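Local coordinates for penicillin-binding protein 2B (Streptococcus pneumoniae, PDB 2WAD), which is a membrane-anchored transpeptidase that is thought to form the peptide cross-links between adjacent glycan strands of cell-wall peptidoglycan, and is a target of penicillin, at residues K94-K99 against E211-S216; L440-N445 against S596-G601. All coordinates share one frame; numbering follows the deposited sequence.

Contact 1. Residues K94-K99 against E211-S216. Unlike the reference sequence in segment 94-99: I96 (reference Thr).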
loop_
_atom_site.group_PDB
_atom_site.type_symbol
_atom_site.label_atom_id
_atom_site.label_comp_id
_atom_site.label_asym_id
_atom_site.label_seq_id
_atom_site.Cartn_x
_atom_site.Cartn_y
_atom_site.Cartn_z
ATOM N N LYS A 94 -13.198 12.957 -41.394
ATOM C CA LYS A 94 -12.762 11.895 -42.280
ATOM C C LYS A 94 -11.711 12.420 -43.260
ATOM O O LYS A 94 -10.746 11.717 -43.534
ATOM C CB LYS A 94 -13.955 11.321 -43.053
ATOM C CG LYS A 94 -14.873 10.454 -42.203
ATOM C CD LYS A 94 -15.772 9.603 -43.089
ATOM C CE LYS A 94 -16.546 10.461 -44.060
ATOM N NZ LYS A 94 -17.687 9.734 -44.673
ATOM N N GLU A 95 -11.890 13.638 -43.777
ATOM C CA GLU A 95 -10.889 14.233 -44.665
ATOM C C GLU A 95 -9.555 14.455 -43.962
ATOM O O GLU A 95 -8.503 14.216 -44.555
ATOM C CB GLU A 95 -11.359 15.543 -45.308
ATOM C CG GLU A 95 -12.688 15.491 -46.053
ATOM C CD GLU A 95 -12.670 14.620 -47.300
ATOM O OE1 GLU A 95 -11.613 14.515 -47.949
ATOM O OE2 GLU A 95 -13.727 14.052 -47.649
ATOM N N ILE A 96 -9.592 14.883 -42.701
ATOM C CA ILE A 96 -8.379 15.039 -41.911
ATOM C C ILE A 96 -7.705 13.697 -41.571
ATOM O O ILE A 96 -6.462 13.592 -41.577
ATOM C CB ILE A 96 -8.654 15.872 -40.650
ATOM C CG1 ILE A 96 -8.958 17.313 -41.043
ATOM C CG2 ILE A 96 -7.497 15.814 -39.642
ATOM C CD1 ILE A 96 -9.540 18.100 -39.877
ATOM N N ALA A 97 -8.517 12.680 -41.286
ATOM C CA ALA A 97 -7.988 11.362 -40.914
ATOM C C ALA A 97 -7.178 10.779 -42.063
ATOM O O ALA A 97 -6.071 10.319 -41.843
ATOM C CB ALA A 97 -9.109 10.406 -40.543
ATOM N N LYS A 98 -7.717 10.841 -43.278
ATOM C CA LYS A 98 -7.071 10.231 -44.437
ATOM C C LYS A 98 -5.926 11.005 -45.097
ATOM O O LYS A 98 -5.099 10.389 -45.766
ATOM C CB LYS A 98 -8.095 9.774 -45.478
ATOM C CG LYS A 98 -8.743 10.873 -46.246
ATOM C CD LYS A 98 -10.162 10.466 -46.587
ATOM C CE LYS A 98 -10.350 10.300 -48.069
ATOM N NZ LYS A 98 -11.431 11.215 -48.574
ATOM N N LYS A 99 -5.876 12.326 -44.922
ATOM C CA LYS A 99 -4.647 13.090 -45.171
ATOM C C LYS A 99 -3.548 12.655 -44.183
ATOM O O LYS A 99 -2.364 12.600 -44.517
ATOM C CB LYS A 99 -4.873 14.600 -45.022
ATOM C CG LYS A 99 -5.549 15.300 -46.184
ATOM C CD LYS A 99 -4.545 15.699 -47.265
ATOM C CE LYS A 99 -3.915 17.054 -47.004
ATOM N NZ LYS A 99 -3.170 17.467 -48.239
ATOM N N GLU A 211 -1.613 21.866 -43.408
ATOM C CA GLU A 211 -2.558 21.449 -44.440
ATOM C C GLU A 211 -3.770 20.792 -43.802
ATOM O O GLU A 211 -4.831 20.698 -44.431
ATOM C CB GLU A 211 -1.912 20.470 -45.406
ATOM C CG GLU A 211 -1.073 21.111 -46.505
ATOM C CD GLU A 211 -0.276 20.070 -47.278
ATOM O OE1 GLU A 211 -0.598 18.859 -47.156
ATOM O OE2 GLU A 211 0.678 20.439 -47.992
ATOM N N MET A 212 -3.591 20.386 -42.543
ATOM C CA MET A 212 -4.590 19.661 -41.756
ATOM C C MET A 212 -5.075 20.461 -40.536
ATOM O O MET A 212 -4.381 20.548 -39.528
ATOM C CB MET A 212 -3.983 18.350 -41.234
ATOM C CG MET A 212 -3.579 17.343 -42.307
ATOM S SD MET A 212 -2.821 15.889 -41.538
ATOM C CE MET A 212 -1.150 16.439 -41.216
ATOM N N PRO A 213 -6.280 21.030 -40.611
ATOM C CA PRO A 213 -6.814 21.781 -39.478
ATOM C C PRO A 213 -6.754 21.027 -38.154
ATOM O O PRO A 213 -7.196 19.878 -38.063
ATOM C CB PRO A 213 -8.271 22.047 -39.888
ATOM C CG PRO A 213 -8.212 22.082 -41.386
ATOM C CD PRO A 213 -7.182 21.068 -41.778
ATOM N N GLY A 214 -6.199 21.674 -37.133
ATOM C CA GLY A 214 -6.247 21.115 -35.801
ATOM C C GLY A 214 -5.007 20.298 -35.508
ATOM O O GLY A 214 -4.641 20.112 -34.347
ATOM N N ILE A 215 -4.347 19.813 -36.556
ATOM C CA ILE A 215 -3.244 18.875 -36.355
ATOM C C ILE A 215 -1.895 19.560 -36.173
ATOM O O ILE A 215 -1.555 20.496 -36.887
ATOM C CB ILE A 215 -3.157 17.815 -37.469
ATOM C CG1 ILE A 215 -4.341 16.852 -37.361
ATOM C CG2 ILE A 215 -1.831 17.048 -37.359
ATOM C CD1 ILE A 215 -4.171 15.849 -36.233
ATOM N N SER A 216 -1.126 19.078 -35.206
ATOM C CA SER A 216 0.196 19.634 -34.980
ATOM C C SER A 216 1.035 18.606 -34.224
ATOM O O SER A 216 0.505 17.646 -33.667
ATOM C CB SER A 216 0.105 20.946 -34.192
ATOM O OG SER A 216 0.069 20.697 -32.790
#

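Contact 2. Residues L440-N445 against S596-G601. Unlike the reference sequence in segment 596-601: P597 (reference Gly).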
loop_
_atom_site.group_PDB
_atom_site.type_symbol
_atom_site.label_atom_id
_atom_site.label_comp_id
_atom_site.label_asym_id
_atom_site.label_seq_id
_atom_site.Cartn_x
_atom_site.Cartn_y
_atom_site.Cartn_z
ATOM N N LEU A 440 6.810 -12.424 31.107
ATOM C CA LEU A 440 7.311 -11.927 29.824
ATOM C C LEU A 440 8.752 -12.391 29.581
ATOM O O LEU A 440 9.085 -12.867 28.482
ATOM C CB LEU A 440 7.167 -10.404 29.749
ATOM C CG LEU A 440 5.727 -9.882 29.575
ATOM C CD1 LEU A 440 5.604 -8.383 29.752
ATOM C CD2 LEU A 440 5.142 -10.248 28.222
ATOM N N GLU A 441 9.581 -12.291 30.623
ATOM C CA GLU A 441 11.000 -12.685 30.533
ATOM C C GLU A 441 11.190 -14.131 30.074
ATOM O O GLU A 441 12.039 -14.392 29.206
ATOM C CB GLU A 441 11.754 -12.437 31.842
ATOM C CG GLU A 441 13.223 -12.850 31.811
ATOM C CD GLU A 441 13.960 -12.558 33.128
ATOM O OE1 GLU A 441 13.347 -12.002 34.065
ATOM O OE2 GLU A 441 15.165 -12.884 33.227
ATOM N N TYR A 442 10.358 -15.029 30.615
ATOM C CA TYR A 442 10.421 -16.463 30.332
ATOM C C TYR A 442 9.496 -16.964 29.230
ATOM O O TYR A 442 9.603 -18.113 28.778
ATOM C CB TYR A 442 10.102 -17.274 31.587
ATOM C CG TYR A 442 10.821 -16.868 32.844
ATOM C CD1 TYR A 442 12.037 -16.193 32.804
ATOM C CD2 TYR A 442 10.283 -17.181 34.089
ATOM C CE1 TYR A 442 12.685 -15.817 33.983
ATOM C CE2 TYR A 442 10.929 -16.823 35.262
ATOM C CZ TYR A 442 12.119 -16.134 35.210
ATOM O OH TYR A 442 12.728 -15.780 36.405
ATOM N N SER A 443 8.592 -16.095 28.789
ATOM C CA SER A 443 7.579 -16.468 27.810
ATOM C C SER A 443 6.669 -17.561 28.352
ATOM O O SER A 443 6.434 -18.568 27.695
ATOM C CB SER A 443 8.191 -16.864 26.458
ATOM O OG SER A 443 7.258 -16.682 25.387
ATOM N N SER A 444 6.172 -17.348 29.562
ATOM C CA SER A 444 5.311 -18.328 30.210
ATOM C C SER A 444 3.947 -18.412 29.537
ATOM O O SER A 444 3.218 -17.412 29.469
ATOM C CB SER A 444 5.112 -17.927 31.676
ATOM O OG SER A 444 4.027 -18.643 32.226
ATOM N N ASN A 445 3.584 -19.596 29.057
ATOM C CA ASN A 445 2.193 -19.820 28.658
ATOM C C ASN A 445 1.227 -19.920 29.852
ATOM O O ASN A 445 0.062 -19.552 29.721
ATOM C CB ASN A 445 2.042 -21.068 27.783
ATOM C CG ASN A 445 2.513 -20.867 26.346
ATOM O OD1 ASN A 445 2.598 -19.748 25.823
ATOM N ND2 ASN A 445 2.783 -21.982 25.678
ATOM N N SER A 596 18.552 -15.395 34.099
ATOM C CA SER A 596 17.965 -16.677 34.486
ATOM C C SER A 596 18.237 -17.720 33.394
ATOM O O SER A 596 18.386 -17.393 32.215
ATOM C CB SER A 596 16.461 -16.488 34.736
ATOM O OG SER A 596 15.730 -17.707 34.751
ATOM N N PRO A 597 18.297 -18.999 33.778
ATOM C CA PRO A 597 18.293 -20.017 32.729
ATOM C C PRO A 597 17.046 -19.945 31.822
ATOM O O PRO A 597 17.049 -20.532 30.729
ATOM C CB PRO A 597 18.358 -21.347 33.487
ATOM C CG PRO A 597 18.448 -21.001 34.954
ATOM C CD PRO A 597 18.353 -19.534 35.152
ATOM N N LEU A 598 16.020 -19.198 32.237
ATOM C CA LEU A 598 14.780 -19.100 31.458
ATOM C C LEU A 598 14.660 -17.794 30.682
ATOM O O LEU A 598 13.674 -17.581 29.978
ATOM C CB LEU A 598 13.524 -19.298 32.333
ATOM C CG LEU A 598 13.451 -20.643 33.050
ATOM C CD1 LEU A 598 12.254 -20.715 33.993
ATOM C CD2 LEU A 598 13.444 -21.793 32.054
ATOM N N THR A 599 15.634 -16.906 30.842
ATOM C CA THR A 599 15.657 -15.688 30.064
ATOM C C THR A 599 15.714 -16.042 28.580
ATOM O O THR A 599 16.584 -16.811 28.146
ATOM C CB THR A 599 16.862 -14.826 30.429
ATOM O OG1 THR A 599 16.693 -14.340 31.767
ATOM C CG2 THR A 599 16.955 -13.629 29.461
ATOM N N THR A 600 14.789 -15.484 27.804
ATOM C CA THR A 600 14.613 -15.928 26.428
ATOM C C THR A 600 15.320 -15.061 25.386
ATOM O O THR A 600 15.488 -15.487 24.241
ATOM C CB THR A 600 13.118 -15.977 26.035
ATOM O OG1 THR A 600 12.517 -14.698 26.298
ATOM C CG2 THR A 600 12.375 -17.092 26.816
ATOM N N GLY A 601 15.729 -13.851 25.747
ATOM C CA GLY A 601 16.167 -12.929 24.708
ATOM C C GLY A 601 17.527 -12.253 24.789
ATOM O O GLY A 601 17.716 -11.172 24.202
HETATM O O HOH W 1 10.298 -13.680 25.784
#

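Contact 1. Residues K94-K99 against E211-S216
I96 reaches from a helix over the beta turn M212-I215 with its two branches doing separate work. I96 CD1, at the end of the CG1 branch, comes 3.5 Å from P213 O and 4.1 Å from P213 CB, the two side chains crossing obliquely. I96 CG2 lies anti to the backbone N and meets I215 CG1 at 4.0 Å; here the isoleucines slide past each other in opposite directions. The turn beneath is of type II, closed by I215 N donating to M212 O, and G214 takes the positive phi of its third position (93°). One helical turn on from I96, K99 leans toward the same loop. K99 CB rests against M212 CG at 4.1 Å. Bends at chi2 (-85°) and chi3 turn CD and CE, and the anti last torsion sets NZ beside E211, whose extended side chain the lysine crosses at about a right angle. The salt bridge is K99 NZ to E211 OE1, 3.1 Å, with the ammonium approaching from above the carboxylate plane, 48° out of it. I96, M212 and I215 are buried, while P213 and the ion pair K99-E211 are exposed. The contact joins helix 90-100 to the loop leading into strand 215-225, an outer strand of a three-stranded antiparallel sheet within the range of the dimerisation domain. On the helix side, I96 also touches L181 of helix 169-182 and shares M88 with P213; on the sheet side, I215 packs on V80 and F82 of strand 72-83.

Contact 2. Residues L440-N445 against S596-G601
E441 is held twice by consecutive threonines, T599 on its carboxylate and T600 on its main-chain oxygen, just where its helix ends. That end is a Schellman motif, with S443 at positive phi (62°) as the C-prime residue; S443 also opens the sequence S443-S444-N445, which matches the SxN motif of penicillin-binding proteins. T600 N donates to E441 O over 3.3 Å, nearly along the C=O axis, and T600 OG1 stands 3.0 Å from E441 O, though whether its proton points there is not settled. The glutamate chain is fully extended, with CG anti to the backbone N (chi1 179°), and presents the anti lone pair of E441 OE2 to T599 OG1, which donates at 2.6 Å. T599 OG1 in turn accepts from S596 N, so one hydroxyl ties the carboxylate to the start of the type I turn S596-T599. Beside this polar pair, the Y442 ring lies with one face against L598: L598 CB sits 3.4 Å above the ring plane, displaced toward the rim near CD1, a CH-pi contact made with the two side chains at about a right angle. The backbone adds a CA-H...O contact from Y442 CA to L598 O, 3.5 Å. The junction lies beside the active site: S443 OG is hydrogen-bonded to K615 NZ and to OG of S386, the inferred acyl-ester serine, while S443 O and N445 OD1 both accept from K389 NZ. T600 CG2 lies 4.2 Å from S443 CB and 3.5 Å from Y442 O, which also accepts a hydrogen bond from W424 NE1.

In the fold
Contacts 1 and 2 occupy opposite sides of the chain's centre, with their own centres about 80 Å apart, and share no helix or strand. Contact 1 falls in the range of the dimerisation domain and is half surface: I96, M212 and I215 are buried, P213 and the ion pair exposed, and it lies away from the annotated sites. Contact 2 is in the transpeptidase domain, none of its touching residues is exposed, and it adjoins the inferred catalytic serine. Each joins a helix to a loop with a turn, but the chemistry differs: contact 1 uses aliphatic packing and one salt bridge, contact 2 a network of hydrogen bonds and an aromatic face.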